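Local coordinates for protein aspartate aminotransferase (Rhodobacter sphaeroides, PDB 3NRA) that probably catalyses the pyridoxal-phosphate-dependent transfer of the amino group of L-aspartate to 2-oxoglutarate, giving oxaloacetate and L-glutamate, at residues 119-125 and 142-148; 128-132 and 178-184; 221-226 and 334-339; 312-318 and 384-388. All coordinates share one frame; numbering follows the deposited sequence. Where two conformers were deposited one is given.

Contact 1: 119-125 and 142-148; sequences VAATVAR and LVEFFEG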
loop_
_atom_site.group_PDB
_atom_site.type_symbol
_atom_site.label_atom_id
_atom_site.label_comp_id
_atom_site.label_asym_id
_atom_site.label_seq_id
_atom_site.Cartn_x
_atom_site.Cartn_y
_atom_site.Cartn_z
ATOM N N VAL B 119 -11.905 0.499 6.058
ATOM C CA VAL B 119 -12.690 -0.704 6.340
ATOM C C VAL B 119 -11.998 -1.535 7.449
ATOM O O VAL B 119 -12.665 -2.043 8.370
ATOM C CB VAL B 119 -12.896 -1.542 5.085
ATOM C CG1 VAL B 119 -13.664 -2.837 5.416
ATOM C CG2 VAL B 119 -13.634 -0.707 3.982
ATOM N N ALA B 120 -10.664 -1.640 7.381
ATOM C CA ALA B 120 -9.891 -2.393 8.408
ATOM C C ALA B 120 -10.090 -1.815 9.798
ATOM O O ALA B 120 -10.192 -2.560 10.771
ATOM C CB ALA B 120 -8.415 -2.410 8.069
ATOM N N ALA B 121 -10.148 -0.479 9.876
ATOM C CA ALA B 121 -10.328 0.239 11.160
ATOM C C ALA B 121 -11.781 0.238 11.698
ATOM O O ALA B 121 -12.016 0.666 12.835
ATOM C CB ALA B 121 -9.835 1.640 11.014
ATOM N N THR B 122 -12.749 -0.225 10.895
ATOM C CA THR B 122 -14.147 -0.119 11.260
ATOM C C THR B 122 -14.939 -1.447 11.241
ATOM O O THR B 122 -15.980 -1.530 11.867
ATOM C CB THR B 122 -14.877 0.928 10.386
ATOM O OG1 THR B 122 -14.808 0.542 9.002
ATOM C CG2 THR B 122 -14.257 2.307 10.562
ATOM N N VAL B 123 -14.434 -2.483 10.556
ATOM C CA VAL B 123 -15.159 -3.742 10.439
ATOM C C VAL B 123 -14.403 -4.897 11.143
ATOM O O VAL B 123 -13.267 -5.206 10.819
ATOM C CB VAL B 123 -15.432 -4.110 8.980
ATOM C CG1 VAL B 123 -16.227 -5.422 8.908
ATOM C CG2 VAL B 123 -16.180 -2.951 8.241
ATOM N N ALA B 124 -15.032 -5.470 12.146
ATOM C CA ALA B 124 -14.520 -6.662 12.800
ATOM C C ALA B 124 -15.299 -7.867 12.324
ATOM O O ALA B 124 -16.376 -7.741 11.745
ATOM C CB ALA B 124 -14.645 -6.528 14.324
ATOM N N ARG B 125 -14.777 -9.033 12.650
ATOM C CA ARG B 125 -15.391 -10.293 12.288
ATOM C C ARG B 125 -16.870 -10.388 12.757
ATOM O O ARG B 125 -17.167 -10.226 13.945
ATOM C CB ARG B 125 -14.562 -11.418 12.890
ATOM C CG ARG B 125 -15.163 -12.801 12.747
ATOM C CD ARG B 125 -14.093 -13.877 12.824
ATOM N NE ARG B 125 -14.569 -15.067 13.527
ATOM C CZ ARG B 125 -14.575 -15.224 14.860
ATOM N NH1 ARG B 125 -14.156 -14.247 15.693
ATOM N NH2 ARG B 125 -15.015 -16.372 15.374
ATOM N N LEU B 142 -13.783 -6.087 0.408
ATOM C CA LEU B 142 -13.211 -5.617 1.647
ATOM C C LEU B 142 -13.995 -6.078 2.866
ATOM O O LEU B 142 -13.403 -6.615 3.827
ATOM C CB LEU B 142 -13.111 -4.110 1.641
ATOM C CG LEU B 142 -11.927 -3.581 0.847
ATOM C CD1 LEU B 142 -12.082 -2.106 0.654
ATOM C CD2 LEU B 142 -10.611 -3.910 1.566
ATOM N N VAL B 143 -15.317 -5.906 2.827
ATOM C CA VAL B 143 -16.181 -6.363 3.924
ATOM C C VAL B 143 -15.985 -7.848 4.176
ATOM O O VAL B 143 -15.794 -8.272 5.304
ATOM C CB VAL B 143 -17.692 -6.050 3.655
ATOM C CG1 VAL B 143 -18.537 -6.720 4.661
ATOM C CG2 VAL B 143 -17.936 -4.482 3.693
ATOM N N GLU B 144 -15.939 -8.618 3.115
ATOM C CA GLU B 144 -15.879 -10.048 3.257
ATOM C C GLU B 144 -14.461 -10.557 3.652
ATOM O O GLU B 144 -14.349 -11.505 4.434
ATOM C CB GLU B 144 -16.481 -10.741 2.007
ATOM C CG GLU B 144 -18.079 -10.715 2.103
ATOM C CD GLU B 144 -18.832 -11.127 0.829
ATOM O OE1 GLU B 144 -18.192 -11.348 -0.223
ATOM O OE2 GLU B 144 -20.098 -11.221 0.908
ATOM N N PHE B 145 -13.416 -9.838 3.244
ATOM C CA PHE B 145 -12.063 -10.139 3.680
ATOM C C PHE B 145 -11.875 -9.959 5.185
ATOM O O PHE B 145 -11.180 -10.745 5.827
ATOM C CB PHE B 145 -11.062 -9.251 2.974
ATOM C CG PHE B 145 -9.632 -9.579 3.315
ATOM C CD1 PHE B 145 -9.085 -10.789 2.944
ATOM C CD2 PHE B 145 -8.850 -8.695 4.035
ATOM C CE1 PHE B 145 -7.753 -11.089 3.251
ATOM C CE2 PHE B 145 -7.525 -9.018 4.360
ATOM C CZ PHE B 145 -6.996 -10.208 3.969
ATOM N N PHE B 146 -12.509 -8.938 5.750
ATOM C CA PHE B 146 -12.487 -8.759 7.179
ATOM C C PHE B 146 -13.614 -9.569 7.914
ATOM O O PHE B 146 -13.880 -9.347 9.095
ATOM C CB PHE B 146 -12.482 -7.265 7.511
ATOM C CG PHE B 146 -11.159 -6.584 7.181
ATOM C CD1 PHE B 146 -10.022 -6.821 7.963
ATOM C CD2 PHE B 146 -11.035 -5.780 6.087
ATOM C CE1 PHE B 146 -8.798 -6.239 7.635
ATOM C CE2 PHE B 146 -9.814 -5.199 5.757
ATOM C CZ PHE B 146 -8.702 -5.434 6.538
ATOM N N GLU B 147 -14.210 -10.541 7.211
ATOM C CA GLU B 147 -15.228 -11.445 7.769
ATOM C C GLU B 147 -16.446 -10.717 8.356
ATOM O O GLU B 147 -17.139 -11.247 9.252
ATOM C CB GLU B 147 -14.599 -12.409 8.783
ATOM C CG GLU B 147 -13.402 -13.240 8.203
ATOM C CD GLU B 147 -12.963 -14.404 9.140
ATOM O OE1 GLU B 147 -13.840 -15.222 9.569
ATOM O OE2 GLU B 147 -11.744 -14.492 9.449
ATOM N N GLY B 148 -16.754 -9.537 7.786
ATOM C CA GLY B 148 -18.028 -8.873 8.021
ATOM C C GLY B 148 -19.110 -9.478 7.157
ATOM O O GLY B 148 -18.818 -10.202 6.203
#
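Ala120 lies over one face of the Phe146 ring. Its CA makes a CH-pi contact 3.9 Å from the centroid of that ring, displaced toward the rim, and its CB reaches the far end at 3.4 Å from Phe146 CZ. CD2 of Phe145 covers the opposite face, so the ring is sandwiched. With CG of Phe146 set anti to its carbonyl carbon (chi1 -71°), the ring points back at the end of helix 110-120. Purely apolar packing continues from there: Val119 divides its methyls, CG1 standing 4.0 Å from Phe146 CD2 and CG2 standing 3.9 Å from Leu142 CD1. Charge adds little. Arg125 and Glu147 run alongside each other, pointing the same way, but Arg125 NE stays 4.0 Å from Glu147 OE1, too far for a salt bridge. The backbone ends the second helix in a Schellman motif, with Glu147 at positive phi and Gly148 N bonded to Val143 O. CG1 of Val123 rests on the bare CA of Gly148, where a CB would clash. Beyond the two segments, Val123 and Val143 pack on Val129 of strand 128-133, Ala120 meets Leu278 of helix 269-282, and Phe145 of the second subunit touches Phe146, placing this helix pair at the dimer interface.

Contact 2: 128-132 and 178-184; sequences KVAIV and AGARVFL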
loop_
_atom_site.group_PDB
_atom_site.type_symbol
_atom_site.label_atom_id
_atom_site.label_comp_id
_atom_site.label_asym_id
_atom_site.label_seq_id
_atom_site.Cartn_x
_atom_site.Cartn_y
_atom_site.Cartn_z
ATOM N N LYS B 128 -22.118 -6.470 10.745
ATOM C CA LYS B 128 -22.904 -6.123 9.576
ATOM C C LYS B 128 -22.475 -4.766 8.961
ATOM O O LYS B 128 -22.275 -3.789 9.667
ATOM C CB LYS B 128 -24.377 -6.124 9.917
ATOM C CG LYS B 128 -24.916 -7.533 10.057
ATOM C CD LYS B 128 -26.241 -7.575 10.751
ATOM C CE LYS B 128 -26.724 -9.008 10.882
ATOM N NZ LYS B 128 -27.619 -9.174 12.012
ATOM N N VAL B 129 -22.294 -4.751 7.654
ATOM C CA VAL B 129 -21.891 -3.561 6.932
ATOM C C VAL B 129 -22.842 -3.329 5.787
ATOM O O VAL B 129 -23.047 -4.232 4.990
ATOM C CB VAL B 129 -20.455 -3.712 6.362
ATOM C CG1 VAL B 129 -20.004 -2.397 5.720
ATOM C CG2 VAL B 129 -19.479 -4.170 7.463
ATOM N N ALA B 130 -23.458 -2.137 5.733
ATOM C CA ALA B 130 -24.340 -1.741 4.620
ATOM C C ALA B 130 -23.493 -1.358 3.409
ATOM O O ALA B 130 -22.608 -0.494 3.511
ATOM C CB ALA B 130 -25.242 -0.563 5.024
ATOM N N ILE B 131 -23.752 -2.016 2.284
ATOM C CA ILE B 131 -23.008 -1.785 1.025
ATOM C C ILE B 131 -24.038 -1.581 -0.064
ATOM O O ILE B 131 -25.042 -2.312 -0.120
ATOM C CB ILE B 131 -22.110 -3.001 0.672
ATOM C CG1 ILE B 131 -21.002 -3.184 1.739
ATOM C CG2 ILE B 131 -21.516 -2.898 -0.773
ATOM C CD1 ILE B 131 -20.038 -2.056 1.813
ATOM N N VAL B 132 -23.823 -0.562 -0.893
ATOM C CA VAL B 132 -24.719 -0.260 -2.002
ATOM C C VAL B 132 -24.462 -1.222 -3.182
ATOM O O VAL B 132 -23.336 -1.632 -3.415
ATOM C CB VAL B 132 -24.518 1.201 -2.484
ATOM C CG1 VAL B 132 -25.478 1.539 -3.681
ATOM C CG2 VAL B 132 -24.727 2.193 -1.309
ATOM N N ALA B 178 -31.118 -3.923 11.652
ATOM C CA ALA B 178 -30.619 -5.298 11.732
ATOM C C ALA B 178 -29.258 -5.425 12.452
ATOM O O ALA B 178 -28.848 -6.520 12.773
ATOM C CB ALA B 178 -30.529 -5.890 10.360
ATOM N N GLY B 179 -28.575 -4.304 12.686
ATOM C CA GLY B 179 -27.323 -4.299 13.457
ATOM C C GLY B 179 -26.110 -3.724 12.720
ATOM O O GLY B 179 -25.013 -3.672 13.280
ATOM N N ALA B 180 -26.284 -3.316 11.468
ATOM C CA ALA B 180 -25.186 -2.687 10.723
ATOM C C ALA B 180 -24.776 -1.383 11.415
ATOM O O ALA B 180 -25.618 -0.521 11.682
ATOM C CB ALA B 180 -25.591 -2.433 9.301
ATOM N N ARG B 181 -23.498 -1.266 11.757
ATOM C CA ARG B 181 -22.966 -0.018 12.342
ATOM C C ARG B 181 -21.901 0.613 11.493
ATOM O O ARG B 181 -21.275 1.631 11.913
ATOM C CB ARG B 181 -22.444 -0.288 13.762
ATOM C CG ARG B 181 -23.549 -0.716 14.757
ATOM C CD ARG B 181 -24.500 0.474 15.084
ATOM N NE ARG B 181 -25.615 0.091 15.939
ATOM C CZ ARG B 181 -26.834 -0.313 15.525
ATOM N NH1 ARG B 181 -27.144 -0.447 14.223
ATOM N NH2 ARG B 181 -27.757 -0.627 16.448
ATOM N N VAL B 182 -21.732 0.096 10.267
ATOM C CA VAL B 182 -20.981 0.775 9.234
ATOM C C VAL B 182 -21.769 0.834 7.907
ATOM O O VAL B 182 -22.438 -0.143 7.526
ATOM C CB VAL B 182 -19.637 0.083 8.986
ATOM C CG1 VAL B 182 -18.806 0.846 7.894
ATOM C CG2 VAL B 182 -18.857 -0.046 10.291
ATOM N N PHE B 183 -21.653 1.974 7.198
ATOM C CA PHE B 183 -22.147 2.139 5.829
ATOM C C PHE B 183 -21.039 2.762 4.962
ATOM O O PHE B 183 -20.494 3.782 5.315
ATOM C CB PHE B 183 -23.372 3.055 5.851
ATOM C CG PHE B 183 -23.908 3.429 4.471
ATOM C CD1 PHE B 183 -24.168 2.453 3.514
ATOM C CD2 PHE B 183 -24.257 4.748 4.183
ATOM C CE1 PHE B 183 -24.708 2.784 2.294
ATOM C CE2 PHE B 183 -24.760 5.087 2.928
ATOM C CZ PHE B 183 -24.991 4.092 1.990
ATOM N N LEU B 184 -20.730 2.112 3.830
ATOM C CA LEU B 184 -19.678 2.520 2.900
ATOM C C LEU B 184 -20.341 2.749 1.563
ATOM O O LEU B 184 -21.123 1.887 1.112
ATOM C CB LEU B 184 -18.638 1.406 2.769
ATOM C CG LEU B 184 -17.684 1.470 1.582
ATOM C CD1 LEU B 184 -16.789 2.754 1.615
ATOM C CD2 LEU B 184 -16.854 0.189 1.503
HETATM O O HOH W 1 -21.340 -3.019 11.924
HETATM O O HOH W 2 -21.064 0.664 -1.311
#
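The Phe183 ring presents its edge to the neighbouring strand: Ala130 O lies 3.3 Å from Phe183 CD1, close to the ring plane, and Val132 CG2 meets the same rim at CE1. Leu172 and Phe176 of helix 169-177 also touch this ring, which runs almost parallel to that of Phe185. Strands 128-133 and 182-186 are parallel neighbours in the seven-stranded mixed sheet of the large domain of fold-type I pyridoxal-phosphate enzymes. Ala130 pairs with Phe183: Ala130 N donates to Val182 O at 2.9 Å, and Leu184 N returns a bond to Ala130 O that is nearly straight, its N-H...O angle 169°. On the other face, Val129 lies beside Val182, and CD1 of Ile131 reaches Leu184 CB. Lys128 stretches its extended chain to the end of helix 169-177, where NZ bonds Ala178 O at 3.0 Å. Two waters bridge the backbones. One joins Lys128 O to Arg181 N, beside a weak direct bond between them; the other accepts from Val132 N at 3.0 Å and donates to Leu184 O at 2.7 Å.

Contact 3: 221-226 and 334-339; sequences YSRLRY and PQAGSY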
loop_
_atom_site.group_PDB
_atom_site.type_symbol
_atom_site.label_atom_id
_atom_site.label_comp_id
_atom_site.label_asym_id
_atom_site.label_seq_id
_atom_site.Cartn_x
_atom_site.Cartn_y
_atom_site.Cartn_z
ATOM N N TYR B 221 -14.257 10.872 -7.049
ATOM C CA TYR B 221 -14.429 11.591 -8.315
ATOM C C TYR B 221 -15.308 12.870 -8.166
ATOM O O TYR B 221 -15.745 13.456 -9.166
ATOM C CB TYR B 221 -14.995 10.632 -9.400
ATOM C CG TYR B 221 -14.167 10.511 -10.668
ATOM C CD1 TYR B 221 -13.525 11.605 -11.225
ATOM C CD2 TYR B 221 -14.071 9.291 -11.348
ATOM C CE1 TYR B 221 -12.834 11.498 -12.434
ATOM C CE2 TYR B 221 -13.330 9.175 -12.521
ATOM C CZ TYR B 221 -12.733 10.276 -13.062
ATOM O OH TYR B 221 -12.002 10.160 -14.257
ATOM N N SER B 222 -15.476 13.337 -6.929
ATOM C CA SER B 222 -16.444 14.402 -6.608
ATOM C C SER B 222 -16.025 15.765 -7.125
ATOM O O SER B 222 -16.856 16.616 -7.301
ATOM C CB SER B 222 -16.667 14.487 -5.095
ATOM O OG SER B 222 -15.437 14.764 -4.418
ATOM N N ARG B 223 -14.740 15.946 -7.413
ATOM C CA ARG B 223 -14.254 17.208 -7.976
ATOM C C ARG B 223 -14.576 17.390 -9.477
ATOM O O ARG B 223 -14.658 18.532 -9.974
ATOM C CB ARG B 223 -12.750 17.339 -7.752
ATOM C CG ARG B 223 -12.278 18.742 -7.779
ATOM C CD ARG B 223 -10.793 18.833 -7.570
ATOM N NE ARG B 223 -10.362 20.200 -7.769
ATOM C CZ ARG B 223 -9.107 20.589 -7.965
ATOM N NH1 ARG B 223 -8.116 19.722 -7.954
ATOM N NH2 ARG B 223 -8.845 21.869 -8.129
ATOM N N LEU B 224 -14.725 16.291 -10.207
ATOM C CA LEU B 224 -15.035 16.379 -11.627
ATOM C C LEU B 224 -16.538 16.479 -11.792
ATOM O O LEU B 224 -17.167 15.557 -12.252
ATOM C CB LEU B 224 -14.479 15.175 -12.389
ATOM C CG LEU B 224 -14.406 15.381 -13.909
ATOM C CD1 LEU B 224 -13.104 16.155 -14.238
ATOM C CD2 LEU B 224 -14.461 14.050 -14.666
ATOM N N ARG B 225 -17.093 17.639 -11.432
ATOM C CA ARG B 225 -18.555 17.821 -11.291
ATOM C C ARG B 225 -19.063 18.634 -12.476
ATOM O O ARG B 225 -18.552 19.705 -12.752
ATOM C CB ARG B 225 -18.881 18.529 -9.957
ATOM C CG ARG B 225 -20.384 18.864 -9.736
ATOM C CD ARG B 225 -20.659 19.530 -8.362
ATOM N NE ARG B 225 -19.846 20.732 -8.137
ATOM C CZ ARG B 225 -20.085 21.951 -8.637
ATOM N NH1 ARG B 225 -21.160 22.207 -9.383
ATOM N NH2 ARG B 225 -19.226 22.931 -8.386
ATOM N N TYR B 226 -20.048 18.096 -13.192
ATOM C CA TYR B 226 -20.491 18.696 -14.440
ATOM C C TYR B 226 -21.365 19.929 -14.200
ATOM O O TYR B 226 -21.982 20.079 -13.142
ATOM C CB TYR B 226 -21.188 17.651 -15.327
ATOM C CG TYR B 226 -20.212 16.582 -15.764
ATOM C CD1 TYR B 226 -19.107 16.907 -16.544
ATOM C CD2 TYR B 226 -20.305 15.279 -15.268
ATOM C CE1 TYR B 226 -18.155 15.956 -16.879
ATOM C CE2 TYR B 226 -19.381 14.325 -15.603
ATOM C CZ TYR B 226 -18.287 14.674 -16.402
ATOM O OH TYR B 226 -17.361 13.747 -16.722
ATOM N N PRO B 334 -24.134 10.787 -16.232
ATOM C CA PRO B 334 -23.195 11.002 -15.135
ATOM C C PRO B 334 -23.178 12.463 -14.683
ATOM O O PRO B 334 -23.263 13.361 -15.504
ATOM C CB PRO B 334 -21.823 10.621 -15.757
ATOM C CG PRO B 334 -22.122 9.945 -17.007
ATOM C CD PRO B 334 -23.433 10.418 -17.475
ATOM N N GLN B 335 -23.100 12.677 -13.374
ATOM C CA GLN B 335 -23.220 14.016 -12.785
ATOM C C GLN B 335 -21.897 14.487 -12.161
ATOM O O GLN B 335 -21.652 15.684 -12.027
ATOM C CB GLN B 335 -24.331 14.014 -11.762
ATOM C CG GLN B 335 -25.730 13.839 -12.412
ATOM C CD GLN B 335 -26.824 13.431 -11.423
ATOM O OE1 GLN B 335 -26.662 12.476 -10.635
ATOM N NE2 GLN B 335 -27.973 14.102 -11.508
ATOM N N ALA B 336 -21.051 13.546 -11.805
ATOM C CA ALA B 336 -19.646 13.829 -11.584
ATOM C C ALA B 336 -18.813 12.597 -11.933
ATOM O O ALA B 336 -19.328 11.486 -11.969
ATOM C CB ALA B 336 -19.409 14.268 -10.113
ATOM N N GLY B 337 -17.543 12.806 -12.227
ATOM C CA GLY B 337 -16.632 11.707 -12.589
ATOM C C GLY B 337 -16.790 11.253 -14.028
ATOM O O GLY B 337 -17.600 11.804 -14.758
ATOM N N SER B 338 -16.011 10.249 -14.441
ATOM C CA SER B 338 -15.925 9.837 -15.848
ATOM C C SER B 338 -16.394 8.386 -16.095
ATOM O O SER B 338 -15.866 7.708 -17.001
ATOM C CB SER B 338 -14.489 10.011 -16.347
ATOM O OG SER B 338 -13.957 11.242 -15.908
ATOM N N TYR B 339 -17.400 7.922 -15.327
ATOM C CA TYR B 339 -18.011 6.609 -15.561
ATOM C C TYR B 339 -19.414 6.694 -16.204
ATOM O O TYR B 339 -20.226 7.522 -15.821
ATOM C CB TYR B 339 -18.098 5.836 -14.274
ATOM C CG TYR B 339 -16.755 5.508 -13.703
ATOM C CD1 TYR B 339 -15.796 4.806 -14.462
ATOM C CD2 TYR B 339 -16.417 5.888 -12.406
ATOM C CE1 TYR B 339 -14.554 4.498 -13.936
ATOM C CE2 TYR B 339 -15.174 5.591 -11.881
ATOM C CZ TYR B 339 -14.239 4.896 -12.662
ATOM O OH TYR B 339 -12.991 4.616 -12.154
#
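Gly337 CA sits over one face of the Tyr221 ring, 3.5 Å from the ring centroid and 21° off the normal. A CB here would run into Tyr221 CG, and the positive phi of Gly337 also favours glycine. The packing is tight over this face and at the edge toward Tyr339: Ser338 N follows Gly337 over the same face, the ring edge points at the face of Tyr339 in an offset T-shaped pair with planes at 86°, and Ser338 OG, in the conformer given, donates to Tyr221 OH at 2.8 Å. With an alanine in place of Tyr221, Gly337 would probably lose the ring beneath it, and a gap would open beside Tyr339. Backbone bonds lace the loops together, Gly337 N to Leu224 O at 2.8 Å and Tyr226 N to Gln335 O at 3.1 Å, while Tyr226 OH donates to Gly337 O from above the carbonyl plane. On the solvent side Arg225 points away, exposed, with NH1 bonded to Ala229 O. The polar end of Gln335 leaves the contact to bond Val195 N. Tyr339 OH bonds NZ of the lysine-pyridoxal phosphate aldimine at position 253, which places the 334-339 loop beside the cofactor, consistent with the active site of a pyridoxal-phosphate-dependent aminotransferase.

Contact 4: 312-318 and 384-388; sequences HQAIRDE and FSQDH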
loop_
_atom_site.group_PDB
_atom_site.type_symbol
_atom_site.label_atom_id
_atom_site.label_comp_id
_atom_site.label_asym_id
_atom_site.label_seq_id
_atom_site.Cartn_x
_atom_site.Cartn_y
_atom_site.Cartn_z
ATOM N N HIS B 312 -14.514 16.837 -20.539
ATOM C CA HIS B 312 -15.166 15.591 -20.170
ATOM C C HIS B 312 -16.672 15.608 -20.395
ATOM O O HIS B 312 -17.256 14.593 -20.709
ATOM C CB HIS B 312 -14.878 15.244 -18.715
ATOM C CG HIS B 312 -13.530 14.664 -18.499
ATOM N ND1 HIS B 312 -12.403 15.432 -18.411
ATOM C CD2 HIS B 312 -13.129 13.384 -18.323
ATOM C CE1 HIS B 312 -11.359 14.652 -18.195
ATOM N NE2 HIS B 312 -11.774 13.407 -18.139
ATOM N N GLN B 313 -17.284 16.777 -20.232
ATOM C CA GLN B 313 -18.728 16.926 -20.395
ATOM C C GLN B 313 -19.102 16.810 -21.871
ATOM O O GLN B 313 -20.139 16.264 -22.204
ATOM C CB GLN B 313 -19.194 18.284 -19.836
ATOM C CG GLN B 313 -20.684 18.354 -19.492
ATOM C CD GLN B 313 -21.059 19.567 -18.630
ATOM O OE1 GLN B 313 -20.353 19.930 -17.668
ATOM N NE2 GLN B 313 -22.187 20.172 -18.947
ATOM N N ALA B 314 -18.233 17.288 -22.751
ATOM C CA ALA B 314 -18.443 17.123 -24.198
ATOM C C ALA B 314 -18.382 15.647 -24.593
ATOM O O ALA B 314 -19.216 15.171 -25.376
ATOM C CB ALA B 314 -17.430 17.954 -24.996
ATOM N N ILE B 315 -17.444 14.909 -24.001
ATOM C CA ILE B 315 -17.332 13.469 -24.237
ATOM C C ILE B 315 -18.545 12.732 -23.654
ATOM O O ILE B 315 -19.187 11.928 -24.350
ATOM C CB ILE B 315 -16.062 12.875 -23.607
ATOM C CG1 ILE B 315 -14.802 13.445 -24.276
ATOM C CG2 ILE B 315 -16.073 11.359 -23.743
ATOM C CD1 ILE B 315 -13.546 13.093 -23.549
ATOM N N ARG B 316 -18.851 13.019 -22.386
ATOM C CA ARG B 316 -20.064 12.506 -21.747
ATOM C C ARG B 316 -21.283 12.623 -22.659
ATOM O O ARG B 316 -21.987 11.626 -22.897
ATOM C CB ARG B 316 -20.339 13.256 -20.448
ATOM C CG ARG B 316 -21.537 12.728 -19.646
ATOM C CD ARG B 316 -22.028 13.761 -18.628
ATOM N NE ARG B 316 -22.709 14.886 -19.265
ATOM C CZ ARG B 316 -23.363 15.854 -18.607
ATOM N NH1 ARG B 316 -23.465 15.843 -17.273
ATOM N NH2 ARG B 316 -23.951 16.831 -19.293
ATOM N N ASP B 317 -21.520 13.817 -23.190
ATOM C CA ASP B 317 -22.753 14.094 -23.948
ATOM C C ASP B 317 -22.811 13.376 -25.295
ATOM O O ASP B 317 -23.881 12.925 -25.714
ATOM C CB ASP B 317 -22.923 15.606 -24.181
ATOM C CG ASP B 317 -23.242 16.379 -22.897
ATOM O OD1 ASP B 317 -23.529 15.749 -21.863
ATOM O OD2 ASP B 317 -23.192 17.627 -22.941
ATOM N N GLU B 318 -21.694 13.329 -26.010
ATOM C CA GLU B 318 -21.676 12.633 -27.299
ATOM C C GLU B 318 -21.741 11.125 -27.100
ATOM O O GLU B 318 -22.401 10.457 -27.838
ATOM C CB GLU B 318 -20.470 13.016 -28.168
ATOM C CG GLU B 318 -20.681 12.614 -29.670
ATOM C CD GLU B 318 -19.554 13.083 -30.606
ATOM O OE1 GLU B 318 -18.481 13.500 -30.110
ATOM O OE2 GLU B 318 -19.751 13.029 -31.837
ATOM N N PHE B 384 -14.814 7.040 -19.499
ATOM C CA PHE B 384 -14.730 7.862 -20.704
ATOM C C PHE B 384 -13.734 9.026 -20.626
ATOM O O PHE B 384 -13.729 9.893 -21.501
ATOM C CB PHE B 384 -16.144 8.349 -21.164
ATOM C CG PHE B 384 -16.847 9.256 -20.187
ATOM C CD1 PHE B 384 -16.656 10.635 -20.226
ATOM C CD2 PHE B 384 -17.771 8.736 -19.285
ATOM C CE1 PHE B 384 -17.349 11.490 -19.337
ATOM C CE2 PHE B 384 -18.457 9.556 -18.423
ATOM C CZ PHE B 384 -18.239 10.957 -18.447
ATOM N N SER B 385 -12.830 9.012 -19.654
ATOM C CA SER B 385 -11.684 9.942 -19.693
ATOM C C SER B 385 -10.665 9.422 -20.704
ATOM O O SER B 385 -9.655 8.804 -20.349
ATOM C CB SER B 385 -11.081 10.153 -18.312
ATOM O OG SER B 385 -10.106 11.174 -18.353
ATOM N N GLN B 386 -10.985 9.674 -21.981
ATOM C CA GLN B 386 -10.321 9.076 -23.134
ATOM C C GLN B 386 -10.082 10.151 -24.167
ATOM O O GLN B 386 -10.606 11.281 -24.047
ATOM C CB GLN B 386 -11.203 8.004 -23.770
ATOM C CG GLN B 386 -11.619 6.840 -22.832
ATOM C CD GLN B 386 -10.448 6.002 -22.375
ATOM O OE1 GLN B 386 -9.390 5.906 -23.076
ATOM N NE2 GLN B 386 -10.593 5.389 -21.180
ATOM N N ASP B 387 -9.324 9.802 -25.205
ATOM C CA ASP B 387 -9.294 10.602 -26.421
ATOM C C ASP B 387 -10.736 10.732 -26.948
ATOM O O ASP B 387 -11.418 9.740 -27.084
ATOM C CB ASP B 387 -8.402 9.956 -27.479
ATOM C CG ASP B 387 -8.401 10.733 -28.803
ATOM O OD1 ASP B 387 -7.580 11.672 -28.947
ATOM O OD2 ASP B 387 -9.206 10.401 -29.707
ATOM N N HIS B 388 -11.176 11.973 -27.198
ATOM C CA HIS B 388 -12.572 12.278 -27.559
ATOM C C HIS B 388 -13.017 11.522 -28.799
ATOM O O HIS B 388 -14.011 10.834 -28.782
ATOM C CB HIS B 388 -12.738 13.789 -27.810
ATOM C CG HIS B 388 -14.161 14.229 -27.993
ATOM N ND1 HIS B 388 -14.738 15.209 -27.213
ATOM C CD2 HIS B 388 -15.117 13.843 -28.874
ATOM C CE1 HIS B 388 -15.993 15.387 -27.584
ATOM N NE2 HIS B 388 -16.246 14.580 -28.595
#
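His312 NE2 and Ser385 OG share a 2.8 Å hydrogen bond, the hydroxyl lying near the plane of the imidazole at its edge. The other ring nitrogen, ND1, is bonded to Arg308 O, so the His312 ring is held at both ends. Next to it, Phe384 has chi1 at 64°, with CG between its backbone N and carbonyl carbon, which brings the ring against the helix, its edge at CE1 3.4 Å from His312 O and CB of Arg316 alongside. Ile315 fills the middle. Its CG2 meets Phe384 CD1 at 3.6 Å, while CD1 reaches Gln386 O. The chain 384-388 leads from strand 380-383 into helix 388-404, turning tightly at Ser385 in an inverse gamma turn; Asp387 is the N-cap, with OD2 bonded to Ala390 N. At the start of that helix His388 slides back past Ile315. In the conformer of Glu318 given, one of two, His388 NE2 donates to Glu318 OE1 at 2.9 Å, with the oxygen in the ring plane and the carboxylate turned 58° from it. Replacing His388 with an alanine is likely to uncover Ile315 CG1 and, in this conformer, to cost Glu318 OE1 its N-H donor. Farther round helix 304-324, Arg316 grips Asp317 OD1 side-on, with NE at 2.9 Å and NH2 at 2.8 Å, while its NH1 goes to Pro334 O.

From the N terminus, contact 1 comes first, closing the short excursion from helix 110-120 through strand 128-133 to helix 137-145. Contact 2 crosses it: strand 128-133 lies inside that loop, but its partner comes only after helix 169-177. The two touch where the helix ends meet a face of the central sheet, Val143 against Ile131 and Thr122 O against Val182. Contacts 3 and 4 follow in series and cross in turn, since helix 304-324 lies between 221-226 and 334-339, and 384-388 comes later. Ser338 O probably accepts from Phe384 N, tying them directly. They link the loop after strand 214-218 with the C-terminal part of the chain; contacts 2 and 4 lie on opposite sides of the chain's centre, about 35 Å apart between centres.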